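Local coordinates for protein transcriptional regulator (Vibrio vulnificus, PDB 4IVN) that probably represses transcription of the nan genes for sialic acid catabolism by binding their control DNA, and binds the sugar phosphate ManNAc-6P, at residues E16-K21 against R60-K65; A26-E31 against R46-S51. All coordinates share one frame; numbering follows the deposited sequence.

Interaction 1: residues E16-K21 against R60-K65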
ATOM      1  N   GLU A  16      -8.013 -36.103  27.628  1.00 81.86           N
ATOM      2  CA  GLU A  16      -7.816 -37.028  28.751  1.00 77.99           C
ATOM      3  C   GLU A  16      -6.360 -37.526  28.821  1.00 77.39           C
ATOM      4  O   GLU A  16      -5.695 -37.352  29.860  1.00 69.65           O
ATOM      5  CB  GLU A  16      -8.811 -38.201  28.678  1.00 85.67           C
ATOM      6  CG  GLU A  16     -10.242 -37.809  29.006  1.00 92.96           C
ATOM      7  CD  GLU A  16     -10.456 -37.541  30.494  1.00105.10           C
ATOM      8  OE1 GLU A  16     -11.615 -37.707  30.962  1.00107.96           O
ATOM      9  OE2 GLU A  16      -9.476 -37.175  31.202  1.00 98.81           O
ATOM     10  N   PRO A  17      -5.845 -38.107  27.702  1.00 79.96           N
ATOM     11  CA  PRO A  17      -4.444 -38.565  27.708  1.00 82.09           C
ATOM     12  C   PRO A  17      -3.359 -37.473  27.859  1.00 83.55           C
ATOM     13  O   PRO A  17      -2.203 -37.831  28.092  1.00 86.28           O
ATOM     14  CB  PRO A  17      -4.287 -39.273  26.344  1.00 83.52           C
ATOM     15  CG  PRO A  17      -5.372 -38.727  25.476  1.00 83.68           C
ATOM     16  CD  PRO A  17      -6.512 -38.415  26.410  1.00 80.28           C
ATOM     17  N   PHE A  18      -3.701 -36.182  27.727  1.00 78.01           N
ATOM     18  CA  PHE A  18      -2.693 -35.107  27.862  1.00 71.25           C
ATOM     19  C   PHE A  18      -2.241 -34.916  29.304  1.00 69.19           C
ATOM     20  O   PHE A  18      -3.075 -34.978  30.236  1.00 61.10           O
ATOM     21  CB  PHE A  18      -3.222 -33.747  27.367  1.00 73.47           C
ATOM     22  CG  PHE A  18      -3.551 -33.696  25.894  1.00 83.72           C
ATOM     23  CD1 PHE A  18      -3.109 -34.691  25.002  1.00 89.89           C
ATOM     24  CD2 PHE A  18      -4.282 -32.616  25.379  1.00 84.61           C
ATOM     25  CE1 PHE A  18      -3.412 -34.624  23.642  1.00 90.93           C
ATOM     26  CE2 PHE A  18      -4.589 -32.545  24.017  1.00 86.75           C
ATOM     27  CZ  PHE A  18      -4.143 -33.546  23.147  1.00 94.92           C
ATOM     28  N   SER A  19      -0.940 -34.624  29.449  1.00 62.85           N
ATOM     29  CA  SER A  19      -0.302 -34.172  30.695  1.00 66.57           C
ATOM     30  C   SER A  19      -0.871 -32.852  31.231  1.00 68.58           C
ATOM     31  O   SER A  19      -1.519 -32.122  30.493  1.00 63.85           O
ATOM     32  CB  SER A  19       1.206 -33.976  30.475  1.00 66.24           C
ATOM     33  OG  SER A  19       1.455 -32.800  29.687  1.00 62.18           O
ATOM     34  N   LYS A  20      -0.606 -32.543  32.505  1.00 69.33           N
ATOM     35  CA  LYS A  20      -1.044 -31.278  33.116  1.00 68.35           C
ATOM     36  C   LYS A  20      -0.577 -30.061  32.302  1.00 66.66           C
ATOM     37  O   LYS A  20      -1.355 -29.130  32.071  1.00 67.62           O
ATOM     38  CB  LYS A  20      -0.595 -31.115  34.589  1.00 68.61           C
ATOM     39  CG  LYS A  20      -1.121 -29.806  35.192  1.00 69.04           C
ATOM     40  CD  LYS A  20      -1.337 -29.809  36.694  1.00 72.11           C
ATOM     41  CE  LYS A  20      -0.401 -28.821  37.371  1.00 74.09           C
ATOM     42  NZ  LYS A  20      -0.746 -28.632  38.805  1.00 77.24           N
ATOM     43  N   LYS A  21       0.691 -30.058  31.901  1.00 62.17           N
ATOM     44  CA  LYS A  21       1.240 -28.896  31.255  1.00 59.46           C
ATOM     45  C   LYS A  21       0.475 -28.660  29.923  1.00 54.84           C
ATOM     46  O   LYS A  21      -0.000 -27.533  29.631  1.00 55.38           O
ATOM     47  CB  LYS A  21       2.752 -29.061  31.053  1.00 65.36           C
ATOM     48  CG  LYS A  21       3.530 -27.741  30.977  1.00 73.84           C
ATOM     49  CD  LYS A  21       4.977 -27.890  31.485  1.00 79.58           C
ATOM     50  CE  LYS A  21       6.004 -27.013  30.738  1.00 84.28           C
ATOM     51  NZ  LYS A  21       5.784 -25.541  30.528  1.00 80.19           N
ATOM     52  N   ARG A  60       1.423 -30.921  17.802  1.00 37.75           N
ATOM     53  CA  ARG A  60       1.749 -32.158  17.099  1.00 43.59           C
ATOM     54  C   ARG A  60       1.024 -33.386  17.676  1.00 47.77           C
ATOM     55  O   ARG A  60       0.629 -34.272  16.922  1.00 47.28           O
ATOM     56  CB  ARG A  60       3.248 -32.381  17.056  1.00 44.11           C
ATOM     57  CG  ARG A  60       3.943 -31.268  16.325  1.00 47.38           C
ATOM     58  CD  ARG A  60       5.425 -31.544  16.186  1.00 58.02           C
ATOM     59  NE  ARG A  60       6.006 -30.423  15.433  1.00 63.91           N
ATOM     60  CZ  ARG A  60       7.255 -29.958  15.547  1.00 60.67           C
ATOM     61  NH1 ARG A  60       8.099 -30.499  16.405  1.00 58.59           N
ATOM     62  NH2 ARG A  60       7.656 -28.930  14.788  1.00 52.18           N
ATOM     63  N   ASP A  61       0.773 -33.384  18.988  1.00 49.01           N
ATOM     64  CA  ASP A  61       0.053 -34.484  19.618  1.00 52.46           C
ATOM     65  C   ASP A  61      -1.309 -34.575  18.999  1.00 57.44           C
ATOM     66  O   ASP A  61      -1.934 -35.662  18.974  1.00 59.21           O
ATOM     67  CB  ASP A  61      -0.087 -34.296  21.133  1.00 54.41           C
ATOM     68  CG  ASP A  61       1.171 -34.669  21.882  1.00 56.33           C
ATOM     69  OD1 ASP A  61       2.152 -35.091  21.243  1.00 52.76           O
ATOM     70  OD2 ASP A  61       1.178 -34.528  23.115  1.00 59.70           O
ATOM     71  N   MET A  62      -1.784 -33.448  18.492  1.00 52.50           N
ATOM     72  CA  MET A  62      -3.147 -33.410  17.978  1.00 51.82           C
ATOM     73  C   MET A  62      -3.132 -33.709  16.520  1.00 52.66           C
ATOM     74  O   MET A  62      -4.176 -33.637  15.891  1.00 47.02           O
ATOM     75  CB  MET A  62      -3.795 -32.076  18.201  1.00 56.89           C
ATOM     76  CG  MET A  62      -3.682 -31.614  19.636  1.00 59.05           C
ATOM     77  SD  MET A  62      -5.342 -31.052  19.839  1.00 77.50           S
ATOM     78  CE  MET A  62      -6.105 -32.678  20.021  1.00 50.44           C
ATOM     79  N   GLY A  63      -1.954 -34.068  15.994  1.00 47.98           N
ATOM     80  CA  GLY A  63      -1.846 -34.496  14.610  1.00 49.98           C
ATOM     81  C   GLY A  63      -1.583 -33.352  13.632  1.00 50.07           C
ATOM     82  O   GLY A  63      -1.765 -33.519  12.444  1.00 46.14           O
ATOM     83  N   TYR A  64      -1.172 -32.189  14.119  1.00 47.27           N
ATOM     84  CA  TYR A  64      -0.839 -31.070  13.215  1.00 46.70           C
ATOM     85  C   TYR A  64       0.652 -30.992  13.079  1.00 45.48           C
ATOM     86  O   TYR A  64       1.343 -31.608  13.876  1.00 42.82           O
ATOM     87  CB  TYR A  64      -1.380 -29.741  13.746  1.00 44.76           C
ATOM     88  CG  TYR A  64      -2.860 -29.761  13.722  1.00 41.30           C
ATOM     89  CD1 TYR A  64      -3.567 -29.473  12.556  1.00 41.22           C
ATOM     90  CD2 TYR A  64      -3.562 -30.162  14.849  1.00 45.04           C
ATOM     91  CE1 TYR A  64      -4.948 -29.550  12.516  1.00 45.63           C
ATOM     92  CE2 TYR A  64      -4.950 -30.249  14.824  1.00 48.41           C
ATOM     93  CZ  TYR A  64      -5.624 -29.954  13.658  1.00 44.62           C
ATOM     94  OH  TYR A  64      -6.988 -30.018  13.715  1.00 51.69           O
ATOM     95  N   LYS A  65       1.139 -30.242  12.092  1.00 43.57           N
ATOM     96  CA  LYS A  65       2.578 -30.114  11.882  1.00 47.04           C
ATOM     97  C   LYS A  65       3.221 -29.209  12.908  1.00 45.63           C
ATOM     98  O   LYS A  65       4.447 -29.311  13.147  1.00 46.32           O
ATOM     99  CB  LYS A  65       2.922 -29.631  10.482  1.00 48.73           C
ATOM    100  CG  LYS A  65       2.826 -30.750   9.466  1.00 62.37           C
ATOM    101  CD  LYS A  65       1.982 -30.345   8.285  1.00 64.02           C
ATOM    102  CE  LYS A  65       1.454 -31.609   7.620  1.00 72.21           C
ATOM    103  NZ  LYS A  65      -0.009 -31.496   7.360  1.00 69.91           N
TER

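Interaction 2: residues A26-E31 against R46-S51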
ATOM      1  N   ALA A  26      -4.341 -26.752  26.421  1.00 42.21           N
ATOM      2  CA  ALA A  26      -5.572 -27.203  25.778  1.00 42.62           C
ATOM      3  C   ALA A  26      -6.726 -26.364  26.353  1.00 43.94           C
ATOM      4  O   ALA A  26      -7.557 -25.832  25.607  1.00 46.92           O
ATOM      5  CB  ALA A  26      -5.773 -28.723  25.949  1.00 42.36           C
ATOM      6  N   ASP A  27      -6.707 -26.138  27.659  1.00 45.90           N
ATOM      7  CA  ASP A  27      -7.816 -25.401  28.345  1.00 45.22           C
ATOM      8  C   ASP A  27      -7.928 -23.926  27.941  1.00 45.46           C
ATOM      9  O   ASP A  27      -9.059 -23.400  27.742  1.00 45.61           O
ATOM     10  CB  ASP A  27      -7.703 -25.474  29.865  1.00 46.21           C
ATOM     11  CG  ASP A  27      -8.280 -26.747  30.438  1.00 53.18           C
ATOM     12  OD1 ASP A  27      -9.168 -27.342  29.801  1.00 53.71           O
ATOM     13  OD2 ASP A  27      -7.866 -27.162  31.544  1.00 55.13           O
ATOM     14  N   TYR A  28      -6.775 -23.267  27.877  1.00 45.13           N
ATOM     15  CA  TYR A  28      -6.714 -21.881  27.414  1.00 40.73           C
ATOM     16  C   TYR A  28      -7.276 -21.773  25.992  1.00 43.93           C
ATOM     17  O   TYR A  28      -8.048 -20.867  25.702  1.00 41.57           O
ATOM     18  CB  TYR A  28      -5.300 -21.285  27.500  1.00 42.18           C
ATOM     19  CG  TYR A  28      -5.205 -19.850  27.033  1.00 41.46           C
ATOM     20  CD1 TYR A  28      -5.217 -18.787  27.946  1.00 44.75           C
ATOM     21  CD2 TYR A  28      -5.072 -19.532  25.654  1.00 42.22           C
ATOM     22  CE1 TYR A  28      -5.148 -17.446  27.500  1.00 43.85           C
ATOM     23  CE2 TYR A  28      -4.984 -18.205  25.224  1.00 40.08           C
ATOM     24  CZ  TYR A  28      -5.022 -17.173  26.152  1.00 45.12           C
ATOM     25  OH  TYR A  28      -4.964 -15.870  25.702  1.00 44.38           O
ATOM     26  N   ILE A  29      -6.918 -22.696  25.103  1.00 40.87           N
ATOM     27  CA  ILE A  29      -7.413 -22.612  23.755  1.00 40.97           C
ATOM     28  C   ILE A  29      -8.926 -22.838  23.686  1.00 46.14           C
ATOM     29  O   ILE A  29      -9.629 -22.134  22.938  1.00 46.44           O
ATOM     30  CB  ILE A  29      -6.690 -23.625  22.830  1.00 40.88           C
ATOM     31  CG1 ILE A  29      -5.187 -23.299  22.779  1.00 38.67           C
ATOM     32  CG2 ILE A  29      -7.225 -23.471  21.423  1.00 41.88           C
ATOM     33  CD1 ILE A  29      -4.281 -24.374  22.162  1.00 37.47           C
ATOM     34  N   LEU A  30      -9.417 -23.850  24.406  1.00 44.25           N
ATOM     35  CA  LEU A  30     -10.841 -24.217  24.402  1.00 49.28           C
ATOM     36  C   LEU A  30     -11.681 -23.034  24.898  1.00 53.86           C
ATOM     37  O   LEU A  30     -12.853 -22.880  24.491  1.00 55.53           O
ATOM     38  CB  LEU A  30     -11.128 -25.464  25.289  1.00 51.05           C
ATOM     39  CG  LEU A  30     -10.845 -26.855  24.695  1.00 50.90           C
ATOM     40  CD1 LEU A  30     -10.840 -27.976  25.780  1.00 49.75           C
ATOM     41  CD2 LEU A  30     -11.827 -27.158  23.572  1.00 54.15           C
ATOM     42  N   GLU A  31     -11.092 -22.227  25.790  1.00 47.67           N
ATOM     43  CA  GLU A  31     -11.782 -21.078  26.355  1.00 50.66           C
ATOM     44  C   GLU A  31     -11.614 -19.809  25.590  1.00 49.82           C
ATOM     45  O   GLU A  31     -12.412 -18.912  25.780  1.00 49.63           O
ATOM     46  CB  GLU A  31     -11.448 -20.845  27.832  1.00 52.72           C
ATOM     47  CG  GLU A  31     -11.957 -21.985  28.695  1.00 59.04           C
ATOM     48  CD  GLU A  31     -11.132 -22.245  29.946  1.00 65.19           C
ATOM     49  OE1 GLU A  31     -10.689 -21.286  30.609  1.00 70.75           O
ATOM     50  OE2 GLU A  31     -10.960 -23.431  30.281  1.00 70.00           O
ATOM     51  N   ARG A  46       3.262 -17.209  26.125  1.00 44.63           N
ATOM     52  CA  ARG A  46       3.167 -16.235  27.210  1.00 48.79           C
ATOM     53  C   ARG A  46       1.849 -16.279  27.958  1.00 48.49           C
ATOM     54  O   ARG A  46       1.822 -16.279  29.189  1.00 48.11           O
ATOM     55  CB  ARG A  46       3.286 -14.803  26.657  1.00 53.91           C
ATOM     56  CG  ARG A  46       4.637 -14.398  26.129  1.00 55.16           C
ATOM     57  CD  ARG A  46       4.501 -13.004  25.496  1.00 61.83           C
ATOM     58  NE  ARG A  46       4.764 -11.904  26.447  1.00 61.58           N
ATOM     59  CZ  ARG A  46       3.847 -11.130  27.038  1.00 64.41           C
ATOM     60  NH1 ARG A  46       2.532 -11.263  26.829  1.00 66.99           N
ATOM     61  NH2 ARG A  46       4.263 -10.188  27.842  1.00 62.68           N
ATOM     62  N   ASN A  47       0.742 -16.236  27.222  1.00 45.22           N
ATOM     63  CA  ASN A  47      -0.558 -16.204  27.875  1.00 46.66           C
ATOM     64  C   ASN A  47      -0.853 -17.454  28.724  1.00 49.08           C
ATOM     65  O   ASN A  47      -1.702 -17.414  29.612  1.00 52.38           O
ATOM     66  CB  ASN A  47      -1.640 -16.054  26.833  1.00 47.08           C
ATOM     67  CG  ASN A  47      -1.511 -14.760  26.078  1.00 48.03           C
ATOM     68  OD1 ASN A  47      -0.952 -13.783  26.603  1.00 43.26           O
ATOM     69  ND2 ASN A  47      -1.994 -14.744  24.848  1.00 43.71           N
ATOM     70  N   THR A  48      -0.189 -18.563  28.406  1.00 43.99           N
ATOM     71  CA  THR A  48      -0.400 -19.773  29.165  1.00 46.99           C
ATOM     72  C   THR A  48       0.728 -20.024  30.183  1.00 45.39           C
ATOM     73  O   THR A  48       0.650 -20.989  30.961  1.00 45.99           O
ATOM     74  CB  THR A  48      -0.457 -20.999  28.245  1.00 42.76           C
ATOM     75  OG1 THR A  48       0.756 -21.052  27.489  1.00 39.24           O
ATOM     76  CG2 THR A  48      -1.748 -20.986  27.360  1.00 42.62           C
ATOM     77  N   GLN A  49       1.751 -19.170  30.163  1.00 48.72           N
ATOM     78  CA  GLN A  49       2.985 -19.370  30.947  1.00 53.62           C
ATOM     79  C   GLN A  49       3.603 -20.771  30.732  1.00 52.27           C
ATOM     80  O   GLN A  49       3.918 -21.487  31.698  1.00 54.02           O
ATOM     81  CB  GLN A  49       2.702 -19.184  32.443  1.00 58.34           C
ATOM     82  CG  GLN A  49       2.501 -17.751  32.942  1.00 70.89           C
ATOM     83  CD  GLN A  49       1.829 -17.760  34.313  1.00 80.36           C
ATOM     84  OE1 GLN A  49       0.625 -18.005  34.421  1.00 89.83           O
ATOM     85  NE2 GLN A  49       2.607 -17.531  35.372  1.00 88.39           N
ATOM     86  N   THR A  50       3.777 -21.176  29.477  1.00 45.32           N
ATOM     87  CA  THR A  50       4.391 -22.459  29.140  1.00 43.84           C
ATOM     88  C   THR A  50       5.446 -22.117  28.093  1.00 46.84           C
ATOM     89  O   THR A  50       5.453 -21.013  27.552  1.00 57.26           O
ATOM     90  CB  THR A  50       3.322 -23.507  28.650  1.00 45.44           C
ATOM     91  OG1 THR A  50       2.760 -23.124  27.371  1.00 46.98           O
ATOM     92  CG2 THR A  50       2.160 -23.620  29.626  1.00 44.81           C
ATOM     93  N   SER A  51       6.324 -23.030  27.753  1.00 51.12           N
ATOM     94  CA  SER A  51       7.270 -22.747  26.673  1.00 51.23           C
ATOM     95  C   SER A  51       6.585 -22.836  25.284  1.00 51.03           C
ATOM     96  O   SER A  51       5.480 -23.360  25.136  1.00 44.63           O
ATOM     97  CB  SER A  51       8.373 -23.747  26.740  1.00 50.13           C
ATOM     98  OG  SER A  51       7.759 -24.994  26.594  1.00 53.50           O
TER

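Interaction 1: residues E16-K21 against R60-K65
F18 reaches M62 and D61 with the far end of its ring, and this one aromatic side chain carries the whole apolar contact between the two segments. Its first bond does not aim straight at residues 60-65. With CG beside the backbone N and anti to the carbonyl carbon (chi1 -64°), the ring brings CZ and CE1 to the C-terminal end of helix 52-61. M62 lies across F18 at about a right angle, and its methyl CE sits at the ring edge, near the ring plane, 3.8 Å from F18 CZ. The methionine chain is bent at chi2 and chi3, so that both thioether carbons touch the same ring atom, M62 CG being 4.0 Å from F18 CZ. D61 offers only its methylene: CB is 4.2 Å from F18 CE1, while the two side chains run past each other in opposing directions, with ring and carboxylate planes 39° apart. M62 also packs on L11, linking the phenylalanine to helix 7-13. R60 NE donates to K65 O at 3.0 Å, nearly straight at 167° but from above the carbonyl plane, joining the last helical turn to the residues that leave it. G63, at positive phi, is the C-prime residue of a Schellman motif, with G63 N bonded to R60 O and Y64 N to the carbonyl of the preceding residue, closing helix 52-61 of the RpiR-type helix-turn-helix domain.

Interaction 2: residues A26-E31 against R46-S51
Y28 spans both N47 and T48: its root meets T48 and its outer end N47. Here CG stands anti to the backbone N (chi1 -180°), which carries the ring outward from helix 20-36 along the last turn of helix 41-48. T48 meets the root: its methyl CG2 is 3.6 Å from Y28 CB and 3.7 Å from Y28 CG, approaching the ring obliquely. N47 takes the outer end, its CB lying 3.6 Å from Y28 CZ. The planes of the tyrosine ring and the asparagine amide are 30° apart as the amide passes the phenol group. Y28 OH and N47 ND2 are 3.3 Å apart, and both turn to a common third residue: Q39 NE2 is hydrogen-bonded to the hydroxyl, and Q39 OE1 accepts a weak bond from the amide. T48 divides its branches. At chi1 57° its methyl stands anti to the carbonyl carbon, beside the backbone N, and faces the tyrosine, while OG1 shares its single proton between the carbonyls of L44 and A45 and accepts from T50 OG1 at 2.9 Å. Chemically, then, this is a mixed contact: methyl and methylene groups pack on the aromatic ring, and the buried threonine has its hydroxyl satisfied by its own helix and the following turn. Q39 holds the phenol hydroxyl by a hydrogen bond and the amide only weakly, so any restraint on N47 would be slight.

How the interactions relate
From the N terminus, the chain leaves helix 7-13 and passes through 16-21 into helix 20-36, whose middle supplies 26-31. Helix 41-48 then returns to that middle, so interaction 2 closes a short loop of 14 intervening residues. Helix 52-61 follows, and its C-terminal turn comes back to the entrance of helix 20-36, closing the longer loop of interaction 1 with interaction 2 nested inside. The centres are about 13 Å apart, and the two meet where F18 CD2 packs 4.2 Å from A26 CB and K21 NZ lies 3.7 Å from T50 CA. Helix 20-36 is thus tied by its middle to helix 41-48, and the segment leading into it to the end of helix 52-61.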